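Local coordinates for protein mannan endo-1,4-beta-mannosidase (Mytilus edulis, PDB 2C0H) that hydrolyses internal beta-1,4-mannosidic linkages in mannans, galactomannans and glucomannans, acting as a monomeric endo-mannanase of glycoside hydrolase family 5, at residues V3-S8 with G218-V223; N79-G84 with M128-K133. The protein carries 3 engineered substitutions. One frame throughout, in Å; residues are numbered along the deposited sequence.

Contact 1: V3-S8 with G218-V223; sequences VRLSVS and GAMVTV. Engineered in segment 3-8: V3 (natural residue Ala).
The N-terminal beta-hairpin of this (beta/alpha)8-barrel enzyme lays L5 and V7, on strand 5-8, against M220, where the chain runs into barrel strand 221-225. M220 carries most of the contact: chi1 (-59°) sets its CG beside its backbone N, at L5, and the bend at chi2 (-74°) places SD at V7. M220 CG lies 3.9 Å from L5 CD2, while the sulfur takes the other neighbour, with M220 SD 3.7 Å from V7 CG2. Both pairs of side chains meet at a slant. S6, between them in sequence, turns its CB away from M220 and touches N13 on the other hairpin strand; V7 also packs on L12 and P289. Beside this apolar patch two carbonyls face each other, L5 O and G218 O, 4.2 Å apart. Two waters bridge them. Water 1 donates to L5 O at 2.7 Å and to G218 O at 2.8 Å, and water 2 does the same at 2.9 and 2.7 Å. Two acceptors cannot bond each other, so each water spends both its hydrogens on joining them. Segments 3-8 and 218-223 therefore meet through methionine packing and bridging water, with no direct polar bond between them.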
loop_
_atom_site.group_PDB
_atom_site.type_symbol
_atom_site.label_atom_id
_atom_site.label_comp_id
_atom_site.label_asym_id
_atom_site.label_seq_id
_atom_site.Cartn_x
_atom_site.Cartn_y
_atom_site.Cartn_z
ATOM N N VAL A 3 -2.577 -4.235 22.083
ATOM C CA VAL A 3 -2.055 -4.441 20.728
ATOM C C VAL A 3 -3.217 -4.880 19.853
ATOM O O VAL A 3 -3.951 -5.805 20.208
ATOM C CB VAL A 3 -0.914 -5.501 20.687
ATOM C CG1 VAL A 3 -0.562 -5.889 19.259
ATOM C CG2 VAL A 3 0.330 -4.969 21.385
ATOM N N ARG A 4 -3.372 -4.209 18.714
ATOM C CA ARG A 4 -4.472 -4.475 17.786
ATOM C C ARG A 4 -3.938 -5.296 16.587
ATOM O O ARG A 4 -3.791 -6.508 16.728
ATOM C CB ARG A 4 -5.163 -3.152 17.417
ATOM C CG ARG A 4 -5.922 -2.551 18.606
ATOM C CD ARG A 4 -6.756 -1.331 18.264
ATOM N NE ARG A 4 -6.003 -0.090 18.427
ATOM C CZ ARG A 4 -5.298 0.525 17.484
ATOM N NH1 ARG A 4 -5.209 0.039 16.258
ATOM N NH2 ARG A 4 -4.659 1.654 17.770
ATOM N N LEU A 5 -3.605 -4.668 15.453
ATOM C CA LEU A 5 -3.052 -5.379 14.305
ATOM C C LEU A 5 -1.539 -5.627 14.495
ATOM O O LEU A 5 -0.792 -4.704 14.866
ATOM C CB LEU A 5 -3.321 -4.581 13.027
ATOM C CG LEU A 5 -3.124 -5.265 11.677
ATOM C CD1 LEU A 5 -3.980 -6.506 11.531
ATOM C CD2 LEU A 5 -3.460 -4.290 10.583
ATOM N N SER A 6 -1.094 -6.863 14.270
ATOM C CA SER A 6 0.335 -7.233 14.382
ATOM C C SER A 6 0.751 -8.319 13.379
ATOM O O SER A 6 -0.100 -8.928 12.742
ATOM C CB SER A 6 0.671 -7.696 15.806
ATOM O OG SER A 6 -0.034 -8.875 16.161
ATOM N N VAL A 7 2.061 -8.549 13.255
ATOM C CA VAL A 7 2.618 -9.591 12.377
ATOM C C VAL A 7 3.307 -10.683 13.201
ATOM O O VAL A 7 4.075 -10.369 14.120
ATOM C CB VAL A 7 3.684 -9.021 11.397
ATOM C CG1 VAL A 7 4.305 -10.127 10.521
ATOM C CG2 VAL A 7 3.105 -7.938 10.550
ATOM N N SER A 8 3.069 -11.942 12.844
ATOM C CA SER A 8 3.823 -13.081 13.389
ATOM C C SER A 8 4.323 -13.938 12.223
ATOM O O SER A 8 3.546 -14.662 11.596
ATOM C CB SER A 8 2.933 -13.900 14.335
ATOM O OG SER A 8 3.469 -15.200 14.602
ATOM N N GLY A 218 4.382 0.335 16.806
ATOM C CA GLY A 218 3.548 -0.821 16.461
ATOM C C GLY A 218 2.840 -0.691 15.129
ATOM O O GLY A 218 2.044 -1.568 14.763
ATOM N N ALA A 219 3.133 0.375 14.385
ATOM C CA ALA A 219 2.466 0.620 13.102
ATOM C C ALA A 219 2.806 -0.429 12.047
ATOM O O ALA A 219 3.933 -0.930 11.982
ATOM C CB ALA A 219 2.839 2.001 12.571
ATOM N N MET A 220 1.816 -0.739 11.207
ATOM C CA MET A 220 2.017 -1.544 10.024
ATOM C C MET A 220 2.384 -0.631 8.864
ATOM O O MET A 220 1.707 0.371 8.624
ATOM C CB MET A 220 0.736 -2.312 9.691
ATOM C CG MET A 220 0.262 -3.233 10.786
ATOM S SD MET A 220 1.244 -4.721 10.953
ATOM C CE MET A 220 2.470 -4.259 12.177
ATOM N N VAL A 221 3.491 -0.954 8.200
ATOM C CA VAL A 221 4.007 -0.209 7.038
ATOM C C VAL A 221 4.287 -1.158 5.851
ATOM O O VAL A 221 4.849 -2.239 6.007
ATOM C CB VAL A 221 5.309 0.553 7.401
ATOM C CG1 VAL A 221 5.797 1.383 6.228
ATOM C CG2 VAL A 221 5.101 1.443 8.616
ATOM N N THR A 222 3.900 -0.735 4.647
ATOM C CA THR A 222 4.132 -1.507 3.443
ATOM C C THR A 222 4.451 -0.585 2.237
ATOM O O THR A 222 4.578 0.633 2.401
ATOM C CB THR A 222 2.913 -2.433 3.166
ATOM O OG1 THR A 222 3.229 -3.357 2.118
ATOM C CG2 THR A 222 1.696 -1.637 2.762
ATOM N N VAL A 223 4.630 -1.190 1.061
ATOM C CA VAL A 223 4.772 -0.519 -0.243
ATOM C C VAL A 223 4.002 -1.343 -1.268
ATOM O O VAL A 223 4.131 -2.548 -1.290
ATOM C CB VAL A 223 6.242 -0.443 -0.689
ATOM C CG1 VAL A 223 6.376 0.098 -2.126
ATOM C CG2 VAL A 223 7.022 0.417 0.259
HETATM O O HOH W 1 1.519 -4.021 16.092
HETATM O O HOH W 2 -0.556 -1.850 14.282
#

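Contact 2: N79-G84 with M128-K133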
loop_
_atom_site.group_PDB
_atom_site.type_symbol
_atom_site.label_atom_id
_atom_site.label_comp_id
_atom_site.label_asym_id
_atom_site.label_seq_id
_atom_site.Cartn_x
_atom_site.Cartn_y
_atom_site.Cartn_z
ATOM N N ASN A 79 10.866 26.237 -2.763
ATOM C CA ASN A 79 12.014 25.411 -3.137
ATOM C C ASN A 79 11.771 23.925 -3.034
ATOM O O ASN A 79 12.671 23.138 -3.292
ATOM C CB ASN A 79 13.223 25.764 -2.268
ATOM C CG ASN A 79 13.691 27.170 -2.482
ATOM O OD1 ASN A 79 13.748 27.650 -3.615
ATOM N ND2 ASN A 79 14.068 27.836 -1.395
ATOM N N GLY A 80 10.563 23.538 -2.660
ATOM C CA GLY A 80 10.211 22.119 -2.586
ATOM C C GLY A 80 10.393 21.491 -1.213
ATOM O O GLY A 80 10.249 20.292 -1.074
ATOM N N TYR A 81 10.727 22.278 -0.199
ATOM C CA TYR A 81 10.726 21.759 1.167
ATOM C C TYR A 81 9.299 21.748 1.746
ATOM O O TYR A 81 8.470 22.571 1.384
ATOM C CB TYR A 81 11.655 22.602 2.033
ATOM C CG TYR A 81 13.137 22.403 1.774
ATOM C CD1 TYR A 81 13.913 21.644 2.644
ATOM C CD2 TYR A 81 13.776 22.984 0.686
ATOM C CE1 TYR A 81 15.256 21.454 2.433
ATOM C CE2 TYR A 81 15.133 22.797 0.478
ATOM C CZ TYR A 81 15.867 22.047 1.362
ATOM O OH TYR A 81 17.210 21.833 1.173
ATOM N N VAL A 82 9.011 20.839 2.674
ATOM C CA VAL A 82 7.699 20.748 3.304
ATOM C C VAL A 82 7.717 21.586 4.587
ATOM O O VAL A 82 8.637 21.432 5.402
ATOM C CB VAL A 82 7.332 19.260 3.600
ATOM C CG1 VAL A 82 6.087 19.156 4.447
ATOM C CG2 VAL A 82 7.191 18.491 2.285
ATOM N N THR A 83 6.738 22.469 4.739
ATOM C CA THR A 83 6.653 23.371 5.897
ATOM C C THR A 83 5.668 22.952 6.996
ATOM O O THR A 83 5.776 23.390 8.146
ATOM C CB THR A 83 6.315 24.802 5.443
ATOM O OG1 THR A 83 5.062 24.798 4.749
ATOM C CG2 THR A 83 7.402 25.344 4.526
ATOM N N GLY A 84 4.695 22.116 6.658
ATOM C CA GLY A 84 3.705 21.692 7.618
ATOM C C GLY A 84 2.529 21.075 6.913
ATOM O O GLY A 84 2.640 20.673 5.755
ATOM N N MET A 128 12.321 12.637 -3.434
ATOM C CA MET A 128 13.012 11.431 -3.880
ATOM C C MET A 128 14.527 11.613 -4.063
ATOM O O MET A 128 15.309 10.717 -3.742
ATOM C CB MET A 128 12.358 10.928 -5.180
ATOM C CG MET A 128 12.956 9.662 -5.764
ATOM S SD MET A 128 12.702 8.206 -4.759
ATOM C CE MET A 128 10.965 7.914 -5.063
ATOM N N VAL A 129 14.959 12.757 -4.579
ATOM C CA VAL A 129 16.366 12.906 -4.945
ATOM C C VAL A 129 17.196 13.757 -3.983
ATOM O O VAL A 129 18.424 13.694 -4.063
ATOM C CB VAL A 129 16.544 13.447 -6.380
ATOM C CG1 VAL A 129 15.807 12.554 -7.377
ATOM C CG2 VAL A 129 16.103 14.896 -6.509
ATOM N N ASP A 130 16.544 14.535 -3.117
ATOM C CA ASP A 130 17.205 15.437 -2.144
ATOM C C ASP A 130 16.880 15.003 -0.709
ATOM O O ASP A 130 15.749 15.185 -0.207
ATOM C CB ASP A 130 16.770 16.885 -2.380
ATOM C CG ASP A 130 17.547 17.896 -1.535
ATOM O OD1 ASP A 130 17.858 17.603 -0.356
ATOM O OD2 ASP A 130 17.838 18.999 -2.055
ATOM N N THR A 131 17.863 14.422 -0.025
ATOM C CA THR A 131 17.610 13.914 1.313
ATOM C C THR A 131 17.189 15.000 2.337
ATOM O O THR A 131 16.468 14.729 3.285
ATOM C CB THR A 131 18.814 13.139 1.855
ATOM O OG1 THR A 131 19.980 13.962 1.789
ATOM C CG2 THR A 131 19.047 11.864 1.042
ATOM N N ARG A 132 17.615 16.245 2.138
ATOM C CA ARG A 132 17.190 17.319 3.046
ATOM C C ARG A 132 15.726 17.714 2.865
ATOM O O ARG A 132 15.045 18.089 3.823
ATOM C CB ARG A 132 18.120 18.521 2.921
ATOM C CG ARG A 132 19.561 18.182 3.327
ATOM C CD ARG A 132 20.574 19.292 3.072
ATOM N NE ARG A 132 20.225 20.159 1.943
ATOM C CZ ARG A 132 20.125 19.776 0.661
ATOM N NH1 ARG A 132 20.345 18.516 0.279
ATOM N NH2 ARG A 132 19.780 20.671 -0.257
ATOM N N LYS A 133 15.240 17.609 1.636
ATOM C CA LYS A 133 13.821 17.799 1.368
ATOM C C LYS A 133 13.009 16.637 1.971
ATOM O O LYS A 133 11.998 16.877 2.646
ATOM C CB LYS A 133 13.562 17.958 -0.137
ATOM C CG LYS A 133 14.168 19.240 -0.732
ATOM C CD LYS A 133 13.946 19.316 -2.249
ATOM C CE LYS A 133 14.567 20.573 -2.818
ATOM N NZ LYS A 133 14.242 20.777 -4.263
#
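Y81 and K133 pack a beta-hairpin turn, the one between strands 75-76 and 82-84, onto the first turn of helix 131-149, whose N-cap is D130. The apolar part is a CH-pi contact: K133 CG sits over the centre of the Y81 ring, 3.8 Å from its centroid and 7° off the normal, with the two side chains crossing at about a right angle. Beyond CG the lysine is fully extended, which carries it past the ring to the turn. There K133 NZ donates to N79 O at 3.0 Å, approaching nearly along the C=O axis. The same turn is held from within by D77 OD1, which accepts from the backbone N of N79 and of Y81, and S136 OG bonds both V82 N and K133 O. Charge gathers at the phenol end of Y81. The R132 guanidinium folds back on D130 in a salt bridge, R132 NH1 to D130 OD1 at 2.7 Å, with a weak second bond from NH2 to OD2. The guanidinium plane stands 74° from the tyrosine ring, and Y81 OH lies 3.2 Å from R132 NH2. D130 also caps the helix: its OD1 accepts weakly from R132 N at 2.9 Å and, at 3.3 Å, from K133 N, which meets that oxygen from above the carboxylate plane, 62° out of it.

In the fold
Contact 2 is nested in the chain between the two segments of contact 1, yet the two do not touch: their centres lie 27 Å apart and their nearest atoms about 10 Å. Helix 198-215 packs on residues of both, on A219, V221 and V223 and on M128, V129 and T131. Contact 1, centred 13 Å from the middle of the chain, sits where a barrel strand begins. Contact 2, 22 Å out, joins the hairpin that follows strand 61-68 to the start of helix 131-149, which leads from strand 106-113 to strand 155-162. Both are away from the substrate-binding residues and from E163 and E294, the probable proton donor and nucleophile, which lie at C-terminal ends of barrel strands.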